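P-nitrophenyl phosphatase (Pho2) (PDB 3QGM) probably acts as a metal-dependent phosphatase of the haloacid dehalogenase superfamily, with a calcium ion bound in its active-site region. Local coordinates at residues Val191-Ala196 with Val218-Ala223. Residues are numbered along the deposited sequence; the frame is centred on the assembly and turned at random.
Sequences VIMREA and VAAGKA
Selenomethionine Met193 and Ala220 carry the contact between helices 190-200 and 214-224, a spare example of two helices packed on one face of a sheet with a single long apolar side chain spanning the gap. One residue earlier, Ile192 turns to the sheet instead, touching Leu74 and Val46 of strands 73-75 and 42-47. Met193 then faces the neighbouring helix. Its CG lies anti to the carbonyl carbon, and further bends at chi2 (-54°) and chi3 (-74°) curl the chain round the alanine methyl. As a result CG, SE and CE all approach one carbon: SE is 3.9 Å from Ala220 CB, while CG and CE of Met193 each stand 4.0 Å from that same methyl. Such van der Waals contact suits a spacing of 7.1 Å between Met193 CA and Ala220 CA, the closest CA pair of the two segments, and both side chains are buried.

The fold is the Rossmann-like core of HAD hydrolases, in which strand 207-211 leads to helix 214-224 by way of Asp212, a ligand of the bound calcium. Ala220 lies one to two turns along that helix, its side chain about 11 Å from the ion, and the side chain of Met193 is about 9 Å from that of Asp14, another calcium ligand, which puts the contact near the metal site but outside its first shell.

Arg194, next in sequence, follows the exposed margin of the interface. From CG to NE its chain runs extended, carrying the guanidinium toward the carbonyl of Ala223; NH1 of Arg194 stops 3.6 Å from Ala223 O, an oblique polar approach without a hydrogen bond. Glu195 points to another neighbour, its OE2 forming a salt bridge with Arg86 of helix 76-87, and Ala196 returns to the sheet, against Ile44, Val46 and Leu74.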
# COMPACT_ATOMS: atom_id res chain seq x y z
N VAL A 191 -14.86 -13.02 -12.79
CA VAL A 191 -15.07 -14.12 -11.86
C VAL A 191 -16.45 -14.05 -11.15
O VAL A 191 -17.24 -14.98 -11.29
CB VAL A 191 -13.87 -14.25 -10.87
CG1 VAL A 191 -14.12 -15.36 -9.94
CG2 VAL A 191 -12.56 -14.49 -11.66
N ILE A 192 -16.75 -12.98 -10.40
CA ILE A 192 -18.07 -12.92 -9.71
C ILE A 192 -19.24 -12.85 -10.73
O ILE A 192 -20.30 -13.51 -10.54
CB ILE A 192 -18.13 -11.79 -8.66
CG1 ILE A 192 -19.36 -11.96 -7.76
CG2 ILE A 192 -18.09 -10.43 -9.33
CD1 ILE A 192 -19.29 -11.13 -6.50
N MSE A 193 -18.99 -12.19 -11.85
CA MSE A 193 -20.00 -12.02 -12.88
C MSE A 193 -20.42 -13.34 -13.59
O MSE A 193 -21.62 -13.58 -13.81
CB MSE A 193 -19.53 -10.94 -13.88
CG MSE A 193 -19.36 -9.56 -13.18
SE MSE A 193 -20.92 -8.88 -12.18
CE MSE A 193 -22.11 -8.33 -13.63
N ARG A 194 -19.45 -14.19 -13.92
CA ARG A 194 -19.74 -15.47 -14.52
C ARG A 194 -20.40 -16.38 -13.49
O ARG A 194 -21.25 -17.20 -13.85
CB ARG A 194 -18.48 -16.09 -15.17
CG ARG A 194 -17.99 -15.18 -16.32
CD ARG A 194 -16.97 -15.80 -17.32
NE ARG A 194 -16.51 -14.78 -18.27
CZ ARG A 194 -17.24 -14.26 -19.26
NH1 ARG A 194 -16.72 -13.31 -20.03
NH2 ARG A 194 -18.50 -14.68 -19.50
N GLU A 195 -20.07 -16.20 -12.21
CA GLU A 195 -20.77 -16.99 -11.20
C GLU A 195 -22.24 -16.59 -11.17
O GLU A 195 -23.11 -17.46 -11.02
CB GLU A 195 -20.15 -16.89 -9.81
CG GLU A 195 -20.91 -17.65 -8.71
CD GLU A 195 -20.85 -19.18 -8.85
OE1 GLU A 195 -20.15 -19.69 -9.76
OE2 GLU A 195 -21.49 -19.88 -8.04
N ALA A 196 -22.51 -15.30 -11.30
CA ALA A 196 -23.88 -14.79 -11.21
C ALA A 196 -24.74 -15.28 -12.40
O ALA A 196 -25.90 -15.66 -12.21
CB ALA A 196 -23.92 -13.26 -11.13
N VAL A 218 -20.80 -0.75 -14.42
CA VAL A 218 -20.79 -0.70 -15.90
C VAL A 218 -19.62 -1.47 -16.47
O VAL A 218 -19.80 -2.22 -17.43
CB VAL A 218 -20.88 0.70 -16.45
CG1 VAL A 218 -20.92 0.65 -17.98
CG2 VAL A 218 -22.13 1.35 -15.92
N ALA A 219 -18.45 -1.39 -15.84
CA ALA A 219 -17.28 -2.16 -16.33
C ALA A 219 -17.57 -3.65 -16.24
O ALA A 219 -17.18 -4.43 -17.13
CB ALA A 219 -16.00 -1.83 -15.53
N ALA A 220 -18.23 -4.03 -15.17
CA ALA A 220 -18.54 -5.43 -14.93
C ALA A 220 -19.44 -5.97 -16.07
O ALA A 220 -19.18 -7.05 -16.61
CB ALA A 220 -19.19 -5.60 -13.54
N GLY A 221 -20.45 -5.20 -16.45
CA GLY A 221 -21.36 -5.58 -17.52
C GLY A 221 -20.71 -5.68 -18.91
O GLY A 221 -20.99 -6.62 -19.66
N LYS A 222 -19.85 -4.74 -19.25
CA LYS A 222 -19.16 -4.80 -20.54
C LYS A 222 -18.32 -6.07 -20.66
O LYS A 222 -18.27 -6.70 -21.72
CB LYS A 222 -18.28 -3.58 -20.73
CG LYS A 222 -19.02 -2.28 -20.66
CD LYS A 222 -19.24 -1.70 -22.00
CE LYS A 222 -19.99 -0.38 -21.93
NZ LYS A 222 -20.76 -0.21 -23.21
N ALA A 223 -17.69 -6.46 -19.56
CA ALA A 223 -16.76 -7.56 -19.58
C ALA A 223 -17.45 -8.91 -19.85
O ALA A 223 -16.85 -9.78 -20.49
CB ALA A 223 -15.95 -7.60 -18.29